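Local coordinates for Lmo0488 protein (Listeria monocytogenes serovar 1/2a, PDB 5TED), which binds shikimate through this effector-binding domain of QuiR, a LysR-type regulator that activates transcription of protocatechuate biosynthesis genes in response, at residues 54-59 against 191-196; 60-65 against 69-74; 104-109 against 142-147. One frame throughout, in Å; residues are numbered along the deposited sequence.

Interaction 1 (54-59 against 191-196)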
# COMPACT_ATOMS: atom_id res chain seq x y z
N LYS A 54 1.37 17.93 10.15
CA LYS A 54 1.04 16.56 10.55
C LYS A 54 2.28 15.68 10.54
O LYS A 54 2.43 14.79 11.39
CB LYS A 54 -0.03 15.97 9.63
CG LYS A 54 -1.44 16.41 9.97
CD LYS A 54 -2.47 15.51 9.31
CE LYS A 54 -3.88 15.77 9.84
NZ LYS A 54 -4.27 17.19 9.70
N PHE A 55 3.18 15.91 9.58
CA PHE A 55 4.47 15.24 9.50
C PHE A 55 5.57 16.23 9.92
O PHE A 55 5.53 17.40 9.54
CB PHE A 55 4.77 14.74 8.06
CG PHE A 55 3.68 13.91 7.45
CD1 PHE A 55 2.79 13.19 8.23
CD2 PHE A 55 3.53 13.86 6.06
CE1 PHE A 55 1.78 12.42 7.65
CE2 PHE A 55 2.52 13.11 5.48
CZ PHE A 55 1.65 12.38 6.27
N ASP A 56 6.53 15.74 10.71
CA ASP A 56 7.75 16.49 10.98
C ASP A 56 8.70 16.46 9.78
O ASP A 56 9.40 17.43 9.50
CB ASP A 56 8.45 15.93 12.22
CG ASP A 56 7.60 16.03 13.46
OD1 ASP A 56 7.19 17.16 13.80
OD2 ASP A 56 7.32 14.97 14.09
N LEU A 57 8.73 15.32 9.09
CA LEU A 57 9.61 15.09 7.95
C LEU A 57 8.87 14.21 6.96
O LEU A 57 8.01 13.41 7.35
CB LEU A 57 10.92 14.39 8.35
CG LEU A 57 11.81 15.03 9.42
CD1 LEU A 57 12.90 14.07 9.89
CD2 LEU A 57 12.41 16.32 8.90
N ALA A 58 9.25 14.30 5.69
CA ALA A 58 8.65 13.43 4.69
C ALA A 58 9.73 12.90 3.76
O ALA A 58 10.80 13.50 3.60
CB ALA A 58 7.57 14.15 3.88
N ILE A 59 9.45 11.74 3.17
CA ILE A 59 10.27 11.16 2.13
C ILE A 59 9.39 11.01 0.90
O ILE A 59 8.41 10.24 0.93
CB ILE A 59 10.85 9.79 2.56
CG1 ILE A 59 11.72 9.96 3.82
CG2 ILE A 59 11.62 9.17 1.38
CD1 ILE A 59 12.21 8.62 4.43
N PRO A 191 14.79 18.50 18.41
CA PRO A 191 16.10 17.84 18.48
C PRO A 191 16.08 16.43 17.91
O PRO A 191 17.02 16.05 17.20
CB PRO A 191 16.42 17.86 19.98
CG PRO A 191 15.68 19.07 20.49
CD PRO A 191 14.40 19.09 19.71
N ALA A 192 15.03 15.65 18.19
CA ALA A 192 14.93 14.30 17.64
C ALA A 192 14.78 14.33 16.12
O ALA A 192 15.47 13.57 15.41
CB ALA A 192 13.74 13.56 18.27
N SER A 193 13.91 15.20 15.60
CA SER A 193 13.69 15.26 14.15
C SER A 193 14.95 15.71 13.43
O SER A 193 15.28 15.19 12.36
CB SER A 193 12.54 16.20 13.78
OG SER A 193 11.31 15.72 14.28
N LYS A 194 15.64 16.70 14.00
CA LYS A 194 16.90 17.14 13.42
C LYS A 194 17.93 16.01 13.44
O LYS A 194 18.63 15.78 12.45
CB LYS A 194 17.40 18.37 14.18
CG LYS A 194 18.83 18.77 13.87
CD LYS A 194 18.99 19.29 12.45
CE LYS A 194 20.40 19.82 12.20
NZ LYS A 194 20.65 20.05 10.75
N ALA A 195 18.03 15.29 14.55
CA ALA A 195 18.97 14.19 14.60
C ALA A 195 18.66 13.16 13.53
O ALA A 195 19.56 12.68 12.84
CB ALA A 195 18.97 13.54 15.99
N PHE A 196 17.37 12.86 13.33
CA PHE A 196 17.01 11.89 12.31
C PHE A 196 17.25 12.42 10.90
O PHE A 196 17.72 11.67 10.03
CB PHE A 196 15.56 11.46 12.45
CG PHE A 196 15.17 10.39 11.47
CD1 PHE A 196 15.58 9.08 11.67
CD2 PHE A 196 14.42 10.71 10.34
CE1 PHE A 196 15.25 8.09 10.76
CE2 PHE A 196 14.07 9.72 9.43
CZ PHE A 196 14.50 8.41 9.64
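Leu57 reaches from the start of strand 57-60 to the first turns of helix 191-208 and makes the apolar part of the contact through one methyl. Its CD1 lies 3.7 Å from CD2 of Phe196, close to the plane of that ring, so the methyl abuts the ring's edge and does not lie over a face. The same CD1 is 3.6 Å from the carbonyl oxygen O of Ser193, a plain van der Waals approach to the helix backbone one turn earlier. Phe196 has CG anti to its amide nitrogen (chi1 -177°), which sets the CD2 edge of its ring against Leu57 CD1. Phe25 and Phe36 meet the ring edge-to-face, and Ile5 of strand 4-10 packs against it as well.

The setting is a lobe of the type II periplasmic-binding-protein fold used by LysR effector domains, in which helices cover a central sheet. Strand 57-60 sits between strands 4-10 and 177-184, and the helix following strand 177-184 packs back over the sheet.

Polar groups meet at the edge of this packing without bonding to each other. Ser193 OG stands 3.5 Å from CB of Asp56, touching the aliphatic part of the acid. Each polar end is engaged outside this contact: Asp56 OD2 accepts a hydrogen bond from the backbone N of Asp6, in strand 4-10, while the hydroxyl of Ser193 is hydrogen-bonded to a residue adjoining 191-196.

Interaction 2 (60-65 against 69-74). With SKM ((3R,4S,5R)-3,4,5-trihydroxycyclohex-1-ene-1-carboxylic acid), chain D.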
# COMPACT_ATOMS: atom_id res chain seq x y z
N CYS A 60 9.71 11.73 -0.17
CA CYS A 60 8.79 11.78 -1.30
C CYS A 60 9.50 12.28 -2.56
O CYS A 60 10.73 12.48 -2.57
CB CYS A 60 7.57 12.65 -0.96
SG CYS A 60 7.98 14.39 -0.73
N SER A 61 8.73 12.48 -3.63
CA SER A 61 9.24 13.01 -4.89
C SER A 61 9.42 14.52 -4.79
O SER A 61 8.73 15.21 -4.03
CB SER A 61 8.29 12.70 -6.05
OG SER A 61 8.15 11.29 -6.26
N TYR A 62 10.35 15.03 -5.58
CA TYR A 62 10.48 16.47 -5.73
C TYR A 62 9.24 17.04 -6.39
O TYR A 62 8.65 16.43 -7.29
CB TYR A 62 11.72 16.79 -6.57
CG TYR A 62 11.94 18.27 -6.80
CD1 TYR A 62 12.42 19.09 -5.78
CD2 TYR A 62 11.69 18.85 -8.04
CE1 TYR A 62 12.63 20.45 -5.98
CE2 TYR A 62 11.90 20.22 -8.25
CZ TYR A 62 12.37 21.00 -7.22
OH TYR A 62 12.58 22.35 -7.41
N VAL A 63 8.83 18.24 -5.97
CA VAL A 63 7.69 18.93 -6.54
C VAL A 63 8.12 20.35 -6.88
O VAL A 63 8.61 21.07 -6.01
CB VAL A 63 6.47 18.94 -5.59
CG1 VAL A 63 5.31 19.72 -6.22
CG2 VAL A 63 6.04 17.54 -5.26
N GLU A 64 7.92 20.74 -8.13
CA GLU A 64 8.31 22.08 -8.54
C GLU A 64 7.39 23.13 -7.94
O GLU A 64 6.22 22.86 -7.63
CB GLU A 64 8.32 22.18 -10.07
CG GLU A 64 9.69 21.96 -10.65
CD GLU A 64 9.72 22.08 -12.15
OE1 GLU A 64 8.99 22.93 -12.70
OE2 GLU A 64 10.47 21.31 -12.78
N ASN A 65 7.93 24.33 -7.76
CA ASN A 65 7.18 25.49 -7.28
C ASN A 65 6.62 25.26 -5.88
O ASN A 65 5.47 25.60 -5.59
CB ASN A 65 6.07 25.86 -8.25
CG ASN A 65 6.57 26.74 -9.37
OD1 ASN A 65 6.98 26.25 -10.41
ND2 ASN A 65 6.55 28.05 -9.14
N ILE A 69 9.16 24.34 0.89
CA ILE A 69 9.62 23.00 1.23
C ILE A 69 11.06 22.85 0.78
O ILE A 69 11.40 23.21 -0.36
CB ILE A 69 8.72 21.92 0.61
CG1 ILE A 69 7.31 22.04 1.19
CG2 ILE A 69 9.27 20.55 0.92
CD1 ILE A 69 6.34 21.10 0.60
N GLU A 70 11.90 22.34 1.66
CA GLU A 70 13.28 22.01 1.33
C GLU A 70 13.35 20.54 0.94
O GLU A 70 12.97 19.68 1.73
CB GLU A 70 14.19 22.28 2.51
CG GLU A 70 15.59 21.77 2.30
CD GLU A 70 16.40 21.79 3.55
OE1 GLU A 70 16.17 20.94 4.44
OE2 GLU A 70 17.27 22.67 3.66
N PHE A 71 13.84 20.26 -0.26
CA PHE A 71 14.04 18.89 -0.74
C PHE A 71 15.53 18.61 -0.80
O PHE A 71 16.27 19.36 -1.44
CB PHE A 71 13.42 18.69 -2.12
CG PHE A 71 11.92 18.88 -2.18
CD1 PHE A 71 11.38 20.13 -2.46
CD2 PHE A 71 11.06 17.81 -2.00
CE1 PHE A 71 10.00 20.33 -2.54
CE2 PHE A 71 9.67 17.99 -2.09
CZ PHE A 71 9.14 19.25 -2.35
N LEU A 72 15.99 17.57 -0.11
CA LEU A 72 17.39 17.15 -0.16
C LEU A 72 17.47 15.69 -0.60
O LEU A 72 16.72 14.84 -0.09
CB LEU A 72 18.10 17.33 1.21
CG LEU A 72 18.24 18.79 1.66
CD1 LEU A 72 18.79 18.87 3.04
CD2 LEU A 72 19.15 19.54 0.72
N PRO A 73 18.38 15.36 -1.52
CA PRO A 73 18.40 14.01 -2.09
C PRO A 73 18.64 12.96 -1.00
O PRO A 73 19.49 13.14 -0.13
CB PRO A 73 19.55 14.06 -3.10
CG PRO A 73 20.41 15.19 -2.65
CD PRO A 73 19.49 16.20 -2.02
N LEU A 74 17.85 11.89 -1.03
CA LEU A 74 17.97 10.82 -0.04
C LEU A 74 18.28 9.47 -0.67
O LEU A 74 19.23 8.81 -0.24
CB LEU A 74 16.69 10.71 0.80
CG LEU A 74 16.69 9.56 1.83
CD1 LEU A 74 17.73 9.78 2.93
CD2 LEU A 74 15.29 9.39 2.43
O12 SKM D . 4.23 4.56 -4.63
C8 SKM D . 3.70 5.03 -5.86
C6 SKM D . 2.81 6.06 -5.67
O7 SKM D . 2.29 6.54 -6.90
C5 SKM D . 3.47 7.38 -4.92
C4 SKM D . 4.71 7.83 -5.57
C1 SKM D . 5.27 9.24 -5.33
O2 SKM D . 4.49 10.14 -4.90
O3 SKM D . 6.48 9.50 -5.60
C10 SKM D . 5.53 6.80 -6.48
C9 SKM D . 4.97 5.54 -6.85
O11 SKM D . 5.96 4.59 -6.80
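Phe71 directs its ring from strand 69-84 into the bend of 60-65, and Tyr62 meets it in a T-shaped stack. The tyrosine edge faces the phenylalanine face, with centroids 5.0 Å apart and planes at 70°; the closest atoms are CD1 of Tyr62 and CD1 of Phe71, at 3.6 Å. Two different first torsions bring the rings together: Tyr62 has CG anti to its amide nitrogen (chi1 179°), whereas Phe71 has CG anti to its carbonyl carbon (chi1 -62°).

From the loop backbone, Val63 N lies over that face, 3.8 Å from CZ of Phe71, and Ser61 O approaches CE2 of Phe71 obliquely at 3.5 Å. Ile69 CG2 lies over the other face, offset toward the rim.

Ser61 points away from strand 69-74, its OG beside the backbone N. This OG donates a hydrogen bond of 2.5 Å to carboxylate oxygen O3 of shikimate and is also hydrogen-bonded to Arg177 NH1, while Arg177 NH2 bonds the ligand itself. Thr43 OG1 pairs with both Ser61 N and the ligand. The segment thus joins aromatic packing to the carboxylate end of the effector site, in the cleft between the two lobes of a LysR substrate-binding domain.

Interaction 3 (104-109 against 142-147). With SKM ((3R,4S,5R)-3,4,5-trihydroxycyclohex-1-ene-1-carboxylic acid), chain D.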
# COMPACT_ATOMS: atom_id res chain seq x y z
N SER A 104 -1.53 -1.31 -23.82
CA SER A 104 -2.32 -0.57 -22.84
C SER A 104 -1.66 -0.56 -21.46
O SER A 104 -1.29 -1.61 -20.92
CB SER A 104 -3.73 -1.16 -22.74
OG SER A 104 -4.48 -0.45 -21.78
N TYR A 105 -1.57 0.64 -20.86
CA TYR A 105 -0.89 0.82 -19.59
C TYR A 105 -1.86 0.78 -18.41
O TYR A 105 -3.00 1.23 -18.50
CB TYR A 105 -0.15 2.15 -19.55
CG TYR A 105 1.26 2.07 -20.04
CD1 TYR A 105 1.54 2.15 -21.40
CD2 TYR A 105 2.32 1.92 -19.15
CE1 TYR A 105 2.83 2.07 -21.88
CE2 TYR A 105 3.62 1.85 -19.61
CZ TYR A 105 3.87 1.94 -20.97
OH TYR A 105 5.14 1.85 -21.42
N ILE A 106 -1.34 0.25 -17.31
CA ILE A 106 -1.82 0.54 -15.97
C ILE A 106 -0.93 1.68 -15.50
O ILE A 106 0.25 1.48 -15.21
CB ILE A 106 -1.71 -0.68 -15.05
CG1 ILE A 106 -2.60 -1.82 -15.58
CG2 ILE A 106 -2.05 -0.30 -13.61
CD1 ILE A 106 -2.01 -3.17 -15.34
N PHE A 107 -1.48 2.89 -15.50
CA PHE A 107 -0.73 4.13 -15.32
C PHE A 107 -0.89 4.65 -13.89
O PHE A 107 -1.90 4.39 -13.23
CB PHE A 107 -1.24 5.18 -16.31
CG PHE A 107 -0.14 5.94 -17.03
CD1 PHE A 107 0.65 5.31 -17.96
CD2 PHE A 107 0.06 7.30 -16.79
CE1 PHE A 107 1.64 6.02 -18.65
CE2 PHE A 107 1.04 8.00 -17.45
CZ PHE A 107 1.84 7.36 -18.39
N PHE A 108 0.13 5.37 -13.41
CA PHE A 108 0.00 6.03 -12.12
C PHE A 108 -0.98 7.19 -12.20
O PHE A 108 -0.98 7.95 -13.18
CB PHE A 108 1.36 6.54 -11.64
CG PHE A 108 2.23 5.47 -11.03
CD1 PHE A 108 1.91 4.90 -9.82
CD2 PHE A 108 3.36 5.02 -11.71
CE1 PHE A 108 2.70 3.89 -9.27
CE2 PHE A 108 4.14 4.02 -11.17
CZ PHE A 108 3.82 3.46 -9.95
N SER A 109 -1.80 7.35 -11.17
CA SER A 109 -2.73 8.47 -11.11
C SER A 109 -1.98 9.78 -10.92
O SER A 109 -0.79 9.81 -10.60
CB SER A 109 -3.73 8.28 -9.97
OG SER A 109 -3.03 8.19 -8.75
N VAL A 142 1.35 -3.82 -9.94
CA VAL A 142 1.89 -5.10 -10.39
C VAL A 142 0.84 -6.21 -10.26
O VAL A 142 0.82 -7.16 -11.06
CB VAL A 142 3.20 -5.44 -9.65
CG1 VAL A 142 2.97 -5.64 -8.16
CG2 VAL A 142 3.86 -6.67 -10.31
N GLY A 143 -0.09 -6.08 -9.31
CA GLY A 143 -1.18 -7.04 -9.22
C GLY A 143 -1.95 -7.13 -10.52
O GLY A 143 -2.23 -8.23 -11.02
N LEU A 144 -2.28 -5.98 -11.12
CA LEU A 144 -3.03 -5.98 -12.37
C LEU A 144 -2.15 -6.41 -13.55
O LEU A 144 -2.65 -7.07 -14.47
CB LEU A 144 -3.65 -4.60 -12.62
CG LEU A 144 -4.79 -4.23 -11.67
CD1 LEU A 144 -5.04 -2.74 -11.73
CD2 LEU A 144 -6.05 -5.00 -12.03
N VAL A 145 -0.86 -6.06 -13.54
CA VAL A 145 0.00 -6.55 -14.62
C VAL A 145 0.05 -8.06 -14.60
O VAL A 145 0.04 -8.72 -15.65
CB VAL A 145 1.43 -5.96 -14.53
CG1 VAL A 145 2.26 -6.53 -15.68
CG2 VAL A 145 1.41 -4.47 -14.63
N SER A 146 0.06 -8.64 -13.40
CA SER A 146 0.19 -10.08 -13.22
C SER A 146 -0.98 -10.85 -13.82
O SER A 146 -0.82 -12.03 -14.17
CB SER A 146 0.30 -10.39 -11.72
OG SER A 146 0.81 -11.69 -11.50
N VAL A 147 -2.15 -10.23 -13.97
CA VAL A 147 -3.27 -10.85 -14.67
C VAL A 147 -3.37 -10.34 -16.11
O VAL A 147 -4.41 -10.49 -16.75
CB VAL A 147 -4.59 -10.67 -13.90
CG1 VAL A 147 -4.52 -11.37 -12.53
CG2 VAL A 147 -4.93 -9.20 -13.73
O12 SKM D . 4.23 4.56 -4.63
C8 SKM D . 3.70 5.03 -5.86
C6 SKM D . 2.81 6.06 -5.67
O7 SKM D . 2.29 6.54 -6.90
C5 SKM D . 3.47 7.38 -4.92
C4 SKM D . 4.71 7.83 -5.57
C1 SKM D . 5.27 9.24 -5.33
O2 SKM D . 4.49 10.14 -4.90
O3 SKM D . 6.48 9.50 -5.60
C10 SKM D . 5.53 6.80 -6.48
C9 SKM D . 4.97 5.54 -6.85
O11 SKM D . 5.96 4.59 -6.80
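Ile106 pushes its terminal methyl against the flank of helix 138-146, where CD1 lies 3.5 Å from CB of Leu144, tighter than usual for two carbons. This is strand-to-helix packing within the second lobe of the periplasmic-binding-protein fold, where strand 104-108 runs parallel to strand 130-135. The helix that follows strand 130-135 covers the sheet, and Ile106 also packs on Cys133 and Val135 of the neighbouring strand.

The isoleucine reaches the helix with its longer branch. CG1 is anti to the carbonyl carbon (chi1 -63°), and the chain beyond it carries CD1 to the backbone between Leu144 and Val145, where the methyl is 3.6 Å from Val145 N. CG2 of Val145 borders the same methyl at 3.7 Å, so one carbon touches two successive helix residues. Leu144 continues the apolar layer onto Val135 and also packs on Phe38 of the second subunit, which places this helix near the dimer interface.

Two residues further along the strand, Phe108 belongs to the shikimate pocket. Met154 and Pro155 of strand 152-155 and Ile118 of helix 115-124 pack around its side chain. Hydroxyl O7 of shikimate approaches the ring obliquely, 3.4 Å from CD1 of Phe108, and CE1 of Phe108 lies 3.7 Å from ligand carbon C9.

Interactions 1 and 3 are buried strand-to-helix contacts, carried mainly by the end methyl of one aliphatic side chain, but they lie on opposite sides of the chain's centre, about 33 Å apart between centres. Interaction 2 is only partly buried and mainly aromatic. It shares a sheet with interaction 1: strand 57-60 leads through the loop to strand 69-84, and Ile59 CD1 touches Leu74 CD2 at 3.8 Å. Shikimate connects interactions 2 and 3, which do not touch each other: 60-65 gives its carboxylate a hydrogen bond, whereas 104-109 offers an aromatic ring near a hydroxyl. Of the three, interaction 3 alone meets the second subunit.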